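Local coordinates for protein terminal oxygenase component of carbazole 1,9a-dioxygenase (Nocardioides aromaticivorans, PDB 3GCF) that probably dihydroxylates carbazole at its angular position, passing electrons received from a ferredoxin through a Rieske [2Fe-2S] cluster to a mononuclear non-heme iron, at residues 279-288 against 325-334; 225-234 against 263-271. All blocks are in the same frame, centred on the assembly; numbering follows the deposited sequence.

Interaction 1: residues 279-288 against 325-334; sequences FPDPTLIQYE and WRDDALHGFN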
loop_
_atom_site.group_PDB
_atom_site.type_symbol
_atom_site.label_atom_id
_atom_site.label_comp_id
_atom_site.label_asym_id
_atom_site.label_seq_id
_atom_site.Cartn_x
_atom_site.Cartn_y
_atom_site.Cartn_z
ATOM N N PHE A 279 12.079 -37.914 0.115
ATOM C CA PHE A 279 11.679 -36.912 1.096
ATOM C C PHE A 279 10.174 -36.726 0.983
ATOM O O PHE A 279 9.621 -36.847 -0.105
ATOM C CB PHE A 279 12.380 -35.584 0.800
ATOM C CG PHE A 279 12.419 -34.646 1.967
ATOM C CD1 PHE A 279 13.396 -34.781 2.950
ATOM C CD2 PHE A 279 11.450 -33.651 2.110
ATOM C CE1 PHE A 279 13.407 -33.938 4.068
ATOM C CE2 PHE A 279 11.450 -32.806 3.223
ATOM C CZ PHE A 279 12.428 -32.948 4.204
ATOM N N PRO A 280 9.487 -36.420 2.101
ATOM C CA PRO A 280 9.997 -36.233 3.469
ATOM C C PRO A 280 10.160 -37.545 4.233
ATOM O O PRO A 280 10.396 -37.550 5.445
ATOM C CB PRO A 280 8.942 -35.332 4.102
ATOM C CG PRO A 280 7.678 -35.834 3.468
ATOM C CD PRO A 280 8.073 -36.007 2.010
ATOM N N ASP A 281 10.035 -38.654 3.511
ATOM C CA ASP A 281 10.162 -39.988 4.094
ATOM C C ASP A 281 10.865 -40.879 3.068
ATOM O O ASP A 281 10.821 -40.605 1.866
ATOM C CB ASP A 281 8.767 -40.551 4.399
ATOM C CG ASP A 281 8.813 -41.872 5.146
ATOM O OD1 ASP A 281 9.038 -41.854 6.377
ATOM O OD2 ASP A 281 8.634 -42.932 4.502
ATOM N N PRO A 282 11.534 -41.950 3.522
ATOM C CA PRO A 282 12.217 -42.830 2.566
ATOM C C PRO A 282 11.284 -43.363 1.471
ATOM O O PRO A 282 11.713 -43.594 0.343
ATOM C CB PRO A 282 12.754 -43.954 3.452
ATOM C CG PRO A 282 13.059 -43.242 4.734
ATOM C CD PRO A 282 11.839 -42.344 4.910
ATOM N N THR A 283 10.010 -43.552 1.809
ATOM C CA THR A 283 9.032 -44.081 0.856
ATOM C C THR A 283 8.417 -43.029 -0.060
ATOM O O THR A 283 7.454 -43.314 -0.773
ATOM C CB THR A 283 7.860 -44.761 1.577
ATOM O OG1 THR A 283 7.157 -43.781 2.350
ATOM C CG2 THR A 283 8.356 -45.873 2.500
ATOM N N LEU A 284 8.966 -41.821 -0.057
ATOM C CA LEU A 284 8.406 -40.757 -0.881
ATOM C C LEU A 284 9.444 -39.897 -1.583
ATOM O O LEU A 284 10.606 -39.845 -1.182
ATOM C CB LEU A 284 7.544 -39.831 -0.012
ATOM C CG LEU A 284 6.334 -40.415 0.718
ATOM C CD1 LEU A 284 5.801 -39.393 1.713
ATOM C CD2 LEU A 284 5.264 -40.799 -0.293
ATOM N N ILE A 285 9.002 -39.219 -2.635
ATOM C CA ILE A 285 9.844 -38.290 -3.365
ATOM C C ILE A 285 9.072 -36.965 -3.352
ATOM O O ILE A 285 7.852 -36.955 -3.529
ATOM C CB ILE A 285 10.088 -38.756 -4.815
ATOM C CG1 ILE A 285 11.035 -39.961 -4.810
ATOM C CG2 ILE A 285 10.683 -37.613 -5.649
ATOM C CD1 ILE A 285 11.356 -40.501 -6.196
ATOM N N GLN A 286 9.771 -35.859 -3.114
ATOM C CA GLN A 286 9.127 -34.548 -3.071
ATOM C C GLN A 286 9.505 -33.654 -4.242
ATOM O O GLN A 286 10.680 -33.451 -4.532
ATOM C CB GLN A 286 9.458 -33.821 -1.759
ATOM C CG GLN A 286 8.708 -32.489 -1.587
ATOM C CD GLN A 286 8.694 -31.994 -0.141
ATOM O OE1 GLN A 286 8.511 -32.779 0.793
ATOM N NE2 GLN A 286 8.866 -30.685 0.045
ATOM N N TYR A 287 8.492 -33.115 -4.908
ATOM C CA TYR A 287 8.704 -32.226 -6.040
ATOM C C TYR A 287 8.213 -30.843 -5.641
ATOM O O TYR A 287 7.256 -30.714 -4.875
ATOM C CB TYR A 287 7.908 -32.713 -7.258
ATOM C CG TYR A 287 8.359 -34.049 -7.809
ATOM C CD1 TYR A 287 9.507 -34.151 -8.600
ATOM C CD2 TYR A 287 7.644 -35.216 -7.530
ATOM C CE1 TYR A 287 9.934 -35.393 -9.106
ATOM C CE2 TYR A 287 8.061 -36.461 -8.029
ATOM C CZ TYR A 287 9.204 -36.539 -8.814
ATOM O OH TYR A 287 9.615 -37.762 -9.302
ATOM N N GLU A 288 8.869 -29.808 -6.151
ATOM C CA GLU A 288 8.463 -28.451 -5.846
ATOM C C GLU A 288 8.518 -27.590 -7.093
ATOM O O GLU A 288 9.452 -27.697 -7.896
ATOM C CB GLU A 288 9.360 -27.841 -4.761
ATOM C CG GLU A 288 9.432 -28.657 -3.472
ATOM C CD GLU A 288 9.950 -27.853 -2.290
ATOM O OE1 GLU A 288 10.763 -26.924 -2.491
ATOM O OE2 GLU A 288 9.547 -28.163 -1.150
ATOM N N TRP A 325 1.509 -36.851 6.227
ATOM C CA TRP A 325 2.426 -36.165 5.320
ATOM C C TRP A 325 2.160 -34.672 5.091
ATOM O O TRP A 325 3.061 -33.843 5.230
ATOM C CB TRP A 325 2.452 -36.873 3.962
ATOM C CG TRP A 325 2.733 -38.366 3.997
ATOM C CD1 TRP A 325 2.053 -39.332 3.312
ATOM C CD2 TRP A 325 3.777 -39.045 4.714
ATOM N NE1 TRP A 325 2.602 -40.568 3.557
ATOM C CE2 TRP A 325 3.661 -40.424 4.413
ATOM C CE3 TRP A 325 4.795 -38.627 5.579
ATOM C CZ2 TRP A 325 4.528 -41.388 4.949
ATOM C CZ3 TRP A 325 5.659 -39.586 6.112
ATOM C CH2 TRP A 325 5.517 -40.951 5.794
ATOM N N ARG A 326 0.927 -34.325 4.748
ATOM C CA ARG A 326 0.604 -32.935 4.463
ATOM C C ARG A 326 0.888 -31.939 5.575
ATOM O O ARG A 326 1.654 -30.992 5.388
ATOM C CB ARG A 326 -0.862 -32.792 4.043
ATOM C CG ARG A 326 -1.198 -31.398 3.503
ATOM C CD ARG A 326 -2.699 -31.210 3.369
ATOM N NE ARG A 326 -3.346 -31.336 4.668
ATOM C CZ ARG A 326 -4.513 -31.936 4.868
ATOM N NH1 ARG A 326 -5.170 -32.467 3.848
ATOM N NH2 ARG A 326 -5.009 -32.026 6.095
ATOM N N ASP A 327 0.275 -32.140 6.733
ATOM C CA ASP A 327 0.470 -31.202 7.822
ATOM C C ASP A 327 1.758 -31.372 8.613
ATOM O O ASP A 327 2.354 -30.379 9.029
ATOM C CB ASP A 327 -0.752 -31.226 8.749
ATOM C CG ASP A 327 -2.037 -30.886 8.007
ATOM O OD1 ASP A 327 -1.946 -30.211 6.955
ATOM O OD2 ASP A 327 -3.130 -31.279 8.463
ATOM N N ASP A 328 2.202 -32.612 8.806
ATOM C CA ASP A 328 3.432 -32.855 9.561
ATOM C C ASP A 328 4.689 -32.493 8.779
ATOM O O ASP A 328 5.691 -32.084 9.365
ATOM C CB ASP A 328 3.532 -34.320 10.001
ATOM C CG ASP A 328 2.530 -34.684 11.085
ATOM O OD1 ASP A 328 1.889 -33.767 11.645
ATOM O OD2 ASP A 328 2.393 -35.895 11.383
ATOM N N ALA A 329 4.646 -32.636 7.457
ATOM C CA ALA A 329 5.819 -32.324 6.648
ATOM C C ALA A 329 5.658 -31.126 5.710
ATOM O O ALA A 329 6.395 -30.150 5.826
ATOM C CB ALA A 329 6.239 -33.556 5.850
ATOM N N LEU A 330 4.703 -31.185 4.785
ATOM C CA LEU A 330 4.538 -30.074 3.850
ATOM C C LEU A 330 4.365 -28.747 4.591
ATOM O O LEU A 330 4.737 -27.695 4.081
ATOM C CB LEU A 330 3.382 -30.350 2.874
ATOM C CG LEU A 330 3.577 -31.629 2.033
ATOM C CD1 LEU A 330 2.568 -31.650 0.889
ATOM C CD2 LEU A 330 4.999 -31.689 1.462
ATOM N N HIS A 331 3.803 -28.801 5.796
ATOM C CA HIS A 331 3.662 -27.603 6.615
ATOM C C HIS A 331 4.691 -27.642 7.750
ATOM O O HIS A 331 5.527 -26.742 7.875
ATOM C CB HIS A 331 2.253 -27.494 7.217
ATOM C CG HIS A 331 1.209 -27.071 6.230
ATOM N ND1 HIS A 331 1.259 -25.863 5.568
ATOM C CD2 HIS A 331 0.123 -27.720 5.748
ATOM C CE1 HIS A 331 0.253 -25.788 4.715
ATOM N NE2 HIS A 331 -0.451 -26.903 4.803
ATOM N N GLY A 332 4.630 -28.700 8.557
ATOM C CA GLY A 332 5.526 -28.845 9.695
ATOM C C GLY A 332 7.008 -28.705 9.397
ATOM O O GLY A 332 7.778 -28.264 10.254
ATOM N N PHE A 333 7.419 -29.092 8.196
ATOM C CA PHE A 333 8.820 -28.981 7.829
ATOM C C PHE A 333 9.074 -27.781 6.924
ATOM O O PHE A 333 9.952 -26.964 7.202
ATOM C CB PHE A 333 9.303 -30.249 7.113
ATOM C CG PHE A 333 10.776 -30.234 6.792
ATOM C CD1 PHE A 333 11.715 -30.666 7.730
ATOM C CD2 PHE A 333 11.231 -29.736 5.569
ATOM C CE1 PHE A 333 13.084 -30.601 7.456
ATOM C CE2 PHE A 333 12.599 -29.666 5.284
ATOM C CZ PHE A 333 13.528 -30.098 6.232
ATOM N N ASN A 334 8.289 -27.667 5.853
ATOM C CA ASN A 334 8.472 -26.599 4.875
ATOM C C ASN A 334 7.921 -25.196 5.142
ATOM O O ASN A 334 8.331 -24.248 4.468
ATOM C CB ASN A 334 7.968 -27.067 3.509
ATOM C CG ASN A 334 8.881 -28.097 2.867
ATOM O OD1 ASN A 334 8.467 -29.219 2.602
ATOM N ND2 ASN A 334 10.133 -27.711 2.608
HETATM O O HOH W 1 7.999 -31.855 3.357
HETATM O O HOH W 2 12.146 -28.836 0.341
#
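Gln286 NE2 donates to Asn334 OD1 over 3.0 Å in a nearly straight bond (165°), the one direct hydrogen bond between segments 279-288 and 325-334. The asparagine oxygen lies in the plane of the glutamine amide, whereas the donor stands above the asparagine carbonyl plane. The extended Gln286 chain, its CG opposite the backbone N (chi1 -175°), puts the amide there. The second NE2 proton goes to Glu288 OE2, 2.9 Å from Gln286 NE2, and one water donates to both Gln286 OE1 and Asn334 OD1, so both ends of the glutamine amide are engaged. Glu288 is itself hydrogen-bonded to Tyr290 through OE1 and to Tyr300 through OE2. With an alanine in place of this glutamine, Asn334 OD1 would probably lose its protein donor, Glu288 OE2 one of its own, and the shared water one of its acceptors.

Beside this polar cluster the contact is apolar. Phe279 directs its edge at the face of Phe333 in a T-shaped pair, centroids 5.0 Å apart. Pro280, after a cis peptide, sets CG 3.6 Å from Ala329 CB. Farther along, Leu284 CD1 sits over the five-membered ring of Trp325 in a CH-pi contact, 3.6 Å from its centroid, while the Trp325 NE1 end is tied to Glu320. The far rim of that indole meets Asp281, whose OD2 closes an Asx turn with Thr283 N.

Asn334 ND2 is hydrogen-bonded to OD2 of Asp337, a ligand of the iron. This is consistent with a second-shell arrangement in which Gln286 helps orient Asn334, which in turn probably steadies the metal-binding carboxylate.

Interaction 2: residues 225-234 against 263-271; sequences WPKGVLDRLS and AAQVSVWLP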
loop_
_atom_site.group_PDB
_atom_site.type_symbol
_atom_site.label_atom_id
_atom_site.label_comp_id
_atom_site.label_asym_id
_atom_site.label_seq_id
_atom_site.Cartn_x
_atom_site.Cartn_y
_atom_site.Cartn_z
ATOM N N TRP A 225 16.175 -32.952 -23.406
ATOM C CA TRP A 225 15.365 -32.556 -22.259
ATOM C C TRP A 225 14.892 -33.780 -21.484
ATOM O O TRP A 225 14.763 -34.864 -22.043
ATOM C CB TRP A 225 14.155 -31.736 -22.712
ATOM C CG TRP A 225 14.502 -30.471 -23.439
ATOM C CD1 TRP A 225 14.679 -30.318 -24.787
ATOM C CD2 TRP A 225 14.712 -29.177 -22.857
ATOM N NE1 TRP A 225 14.984 -29.007 -25.079
ATOM C CE2 TRP A 225 15.011 -28.286 -23.914
ATOM C CE3 TRP A 225 14.680 -28.685 -21.547
ATOM C CZ2 TRP A 225 15.273 -26.928 -23.699
ATOM C CZ3 TRP A 225 14.943 -27.334 -21.333
ATOM C CH2 TRP A 225 15.235 -26.472 -22.407
ATOM N N PRO A 226 14.614 -33.618 -20.179
ATOM C CA PRO A 226 14.715 -32.371 -19.408
ATOM C C PRO A 226 16.150 -31.981 -19.059
ATOM O O PRO A 226 17.049 -32.817 -19.077
ATOM C CB PRO A 226 13.887 -32.678 -18.162
ATOM C CG PRO A 226 14.159 -34.138 -17.953
ATOM C CD PRO A 226 14.041 -34.697 -19.354
ATOM N N LYS A 227 16.359 -30.708 -18.740
ATOM C CA LYS A 227 17.688 -30.232 -18.382
ATOM C C LYS A 227 17.685 -29.772 -16.931
ATOM O O LYS A 227 16.705 -29.183 -16.459
ATOM C CB LYS A 227 18.105 -29.069 -19.282
ATOM C CG LYS A 227 18.143 -29.385 -20.771
ATOM C CD LYS A 227 18.512 -28.135 -21.570
ATOM C CE LYS A 227 18.457 -28.385 -23.077
ATOM N NZ LYS A 227 19.406 -29.454 -23.522
ATOM N N GLY A 228 18.778 -30.043 -16.224
ATOM C CA GLY A 228 18.863 -29.638 -14.838
ATOM C C GLY A 228 20.202 -29.926 -14.191
ATOM O O GLY A 228 21.147 -30.365 -14.844
ATOM N N VAL A 229 20.273 -29.676 -12.888
ATOM C CA VAL A 229 21.482 -29.903 -12.119
ATOM C C VAL A 229 21.160 -30.872 -10.983
ATOM O O VAL A 229 20.142 -30.733 -10.308
ATOM C CB VAL A 229 22.014 -28.581 -11.540
ATOM C CG1 VAL A 229 23.388 -28.799 -10.934
ATOM C CG2 VAL A 229 22.062 -27.520 -12.631
ATOM N N LEU A 230 22.028 -31.857 -10.780
ATOM C CA LEU A 230 21.817 -32.848 -9.737
ATOM C C LEU A 230 22.930 -32.858 -8.696
ATOM O O LEU A 230 24.116 -32.892 -9.040
ATOM C CB LEU A 230 21.692 -34.235 -10.372
ATOM C CG LEU A 230 21.438 -35.503 -9.542
ATOM C CD1 LEU A 230 22.666 -35.872 -8.753
ATOM C CD2 LEU A 230 20.259 -35.296 -8.635
ATOM N N ASP A 231 22.536 -32.821 -7.423
ATOM C CA ASP A 231 23.484 -32.868 -6.310
ATOM C C ASP A 231 23.472 -34.300 -5.763
ATOM O O ASP A 231 22.437 -34.787 -5.310
ATOM C CB ASP A 231 23.072 -31.913 -5.177
ATOM C CG ASP A 231 23.221 -30.448 -5.541
ATOM O OD1 ASP A 231 23.781 -30.131 -6.614
ATOM O OD2 ASP A 231 22.773 -29.604 -4.733
ATOM N N ARG A 232 24.613 -34.977 -5.812
ATOM C CA ARG A 232 24.699 -36.347 -5.305
ATOM C C ARG A 232 25.043 -36.308 -3.817
ATOM O O ARG A 232 26.146 -36.673 -3.408
ATOM C CB ARG A 232 25.765 -37.124 -6.081
ATOM C CG ARG A 232 25.422 -37.328 -7.547
ATOM C CD ARG A 232 26.259 -38.445 -8.155
ATOM N NE ARG A 232 25.488 -39.203 -9.138
ATOM C CZ ARG A 232 25.352 -38.856 -10.410
ATOM N NH1 ARG A 232 25.950 -37.761 -10.860
ATOM N NH2 ARG A 232 24.603 -39.590 -11.226
ATOM N N LEU A 233 24.081 -35.870 -3.013
ATOM C CA LEU A 233 24.273 -35.724 -1.575
ATOM C C LEU A 233 24.791 -36.950 -0.818
ATOM O O LEU A 233 25.687 -36.826 0.016
ATOM C CB LEU A 233 22.971 -35.238 -0.925
ATOM C CG LEU A 233 22.372 -33.920 -1.450
ATOM C CD1 LEU A 233 21.116 -33.592 -0.660
ATOM C CD2 LEU A 233 23.382 -32.787 -1.332
ATOM N N SER A 234 24.238 -38.122 -1.108
ATOM C CA SER A 234 24.636 -39.342 -0.409
ATOM C C SER A 234 25.964 -39.950 -0.838
ATOM O O SER A 234 26.508 -40.801 -0.134
ATOM C CB SER A 234 23.555 -40.408 -0.561
ATOM O OG SER A 234 23.412 -40.760 -1.926
ATOM N N ALA A 263 16.804 -37.393 1.539
ATOM C CA ALA A 263 17.615 -36.501 0.723
ATOM C C ALA A 263 18.955 -37.123 0.293
ATOM O O ALA A 263 20.026 -36.618 0.630
ATOM C CB ALA A 263 17.856 -35.185 1.480
ATOM N N ALA A 264 18.890 -38.229 -0.440
ATOM C CA ALA A 264 20.092 -38.882 -0.940
ATOM C C ALA A 264 20.547 -38.062 -2.144
ATOM O O ALA A 264 21.737 -38.000 -2.466
ATOM C CB ALA A 264 19.776 -40.307 -1.372
ATOM N N GLN A 265 19.578 -37.431 -2.802
ATOM C CA GLN A 265 19.837 -36.597 -3.972
ATOM C C GLN A 265 18.816 -35.474 -4.060
ATOM O O GLN A 265 17.653 -35.653 -3.695
ATOM C CB GLN A 265 19.741 -37.421 -5.266
ATOM C CG GLN A 265 20.846 -38.445 -5.469
ATOM C CD GLN A 265 20.719 -39.188 -6.793
ATOM O OE1 GLN A 265 21.675 -39.800 -7.265
ATOM N NE2 GLN A 265 19.537 -39.144 -7.392
ATOM N N VAL A 266 19.258 -34.316 -4.541
ATOM C CA VAL A 266 18.362 -33.185 -4.736
ATOM C C VAL A 266 18.733 -32.595 -6.085
ATOM O O VAL A 266 19.914 -32.478 -6.418
ATOM C CB VAL A 266 18.498 -32.114 -3.622
ATOM C CG1 VAL A 266 19.908 -31.561 -3.574
ATOM C CG2 VAL A 266 17.493 -31.000 -3.871
ATOM N N SER A 267 17.726 -32.241 -6.872
ATOM C CA SER A 267 17.981 -31.694 -8.191
ATOM C C SER A 267 16.928 -30.692 -8.625
ATOM O O SER A 267 15.791 -30.714 -8.150
ATOM C CB SER A 267 18.053 -32.835 -9.216
ATOM O OG SER A 267 16.861 -33.605 -9.204
ATOM N N VAL A 268 17.317 -29.814 -9.538
ATOM C CA VAL A 268 16.402 -28.817 -10.063
ATOM C C VAL A 268 16.449 -28.907 -11.585
ATOM O O VAL A 268 17.520 -29.078 -12.171
ATOM C CB VAL A 268 16.785 -27.391 -9.586
ATOM C CG1 VAL A 268 18.168 -27.019 -10.097
ATOM C CG2 VAL A 268 15.741 -26.389 -10.056
ATOM N N TRP A 269 15.284 -28.801 -12.218
ATOM C CA TRP A 269 15.187 -28.897 -13.667
ATOM C C TRP A 269 14.402 -27.730 -14.255
ATOM O O TRP A 269 13.485 -27.200 -13.617
ATOM C CB TRP A 269 14.514 -30.219 -14.046
ATOM C CG TRP A 269 15.143 -31.399 -13.361
ATOM C CD1 TRP A 269 15.010 -31.751 -12.051
ATOM C CD2 TRP A 269 16.083 -32.318 -13.928
ATOM N NE1 TRP A 269 15.813 -32.826 -11.762
ATOM C CE2 TRP A 269 16.485 -33.194 -12.897
ATOM C CE3 TRP A 269 16.631 -32.482 -15.210
ATOM C CZ2 TRP A 269 17.411 -34.224 -13.105
ATOM C CZ3 TRP A 269 17.551 -33.503 -15.418
ATOM C CH2 TRP A 269 17.932 -34.361 -14.368
ATOM N N LEU A 270 14.766 -27.320 -15.466
ATOM C CA LEU A 270 14.067 -26.225 -16.126
ATOM C C LEU A 270 12.606 -26.644 -16.286
ATOM O O LEU A 270 12.315 -27.821 -16.490
ATOM C CB LEU A 270 14.693 -25.937 -17.496
ATOM C CG LEU A 270 15.986 -25.113 -17.488
ATOM C CD1 LEU A 270 16.629 -25.123 -18.871
ATOM C CD2 LEU A 270 15.665 -23.679 -17.068
ATOM N N PRO A 271 11.668 -25.687 -16.208
ATOM C CA PRO A 271 11.875 -24.251 -15.997
ATOM C C PRO A 271 12.146 -23.835 -14.552
ATOM O O PRO A 271 12.240 -22.642 -14.257
ATOM C CB PRO A 271 10.583 -23.647 -16.535
ATOM C CG PRO A 271 9.568 -24.659 -16.106
ATOM C CD PRO A 271 10.242 -25.977 -16.455
HETATM O O HOH W 3 13.777 -29.304 -18.172
HETATM O O HOH W 4 22.239 -41.789 -9.879
#
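Val229 and Val268 exchange two backbone hydrogen bonds, at 2.9 Å from Val229 N to Val268 O and 3.1 Å from Val268 N to Val229 O, and this ring is the centre of an antiparallel ladder. Asp231 N reaches Val266 O at 2.8 Å, with a weak return bond from Val266 N to Asp231 O. Leu270 N meets Lys227 O beyond one end of the paired strands, and Ser234 N meets Ala264 O beyond the other. A water bridges Lys227 N and Leu270 O at the Lys227 end.

Strands 228-231 and 265-269 are neighbours in the large antiparallel sheet of the catalytic domain, whose family belongs to the Bet v 1-like, helix-grip clan. Strand 218-221 flanks 228-231, while 273-277 lies beyond 265-269; there Ala264 and Gln265 form a classic beta bulge opposite Asp277.

Among side-chain contacts, Trp269 lays its indole over Gly228, whose CA stands 3.5 Å above the ring plane. A beta carbon on Gly228 would collide with Trp269 CD2 and Val268 O. The ring's NE1 donates to Ser267 OG at 2.9 Å, which helps fix its rotation. Leu230 lies on the same face of the sheet as Trp269; its chi1 near 180° (-179°) swings CD2 tightly against Ser267 CB, 3.4 Å away. On the opposite face of the sheet Asp231 and Val266 run side by side, and Leu233 CD1 packs on Val266 CG1 at 3.8 Å. At the Lys227 end, Trp225 CZ3 rests against Leu270 CD1, and Lys227 CE lies over the centre of the Trp225 ring.

Overall arrangement
Both contacts are largely buried and reach the same antiparallel sheet, their centres about 17 Å apart and their nearest atoms about 5 Å. Interaction 2 joins adjacent strands within the sheet, so its chemistry is chiefly backbone pairing, with side chains sorted onto two faces; some end residues, such as Trp225 and Ser234, are partly or fully exposed. Interaction 1 instead sets a helix and the loop after it against another strand and its preceding turn, and side chains do all the direct hydrogen bonding. Strand 273-277 lies between 265-269 and 285-292. Interaction 1 reaches the iron's second shell through Asn334, whereas in interaction 2 the side chain of Val266 stays about 10 Å from the metal.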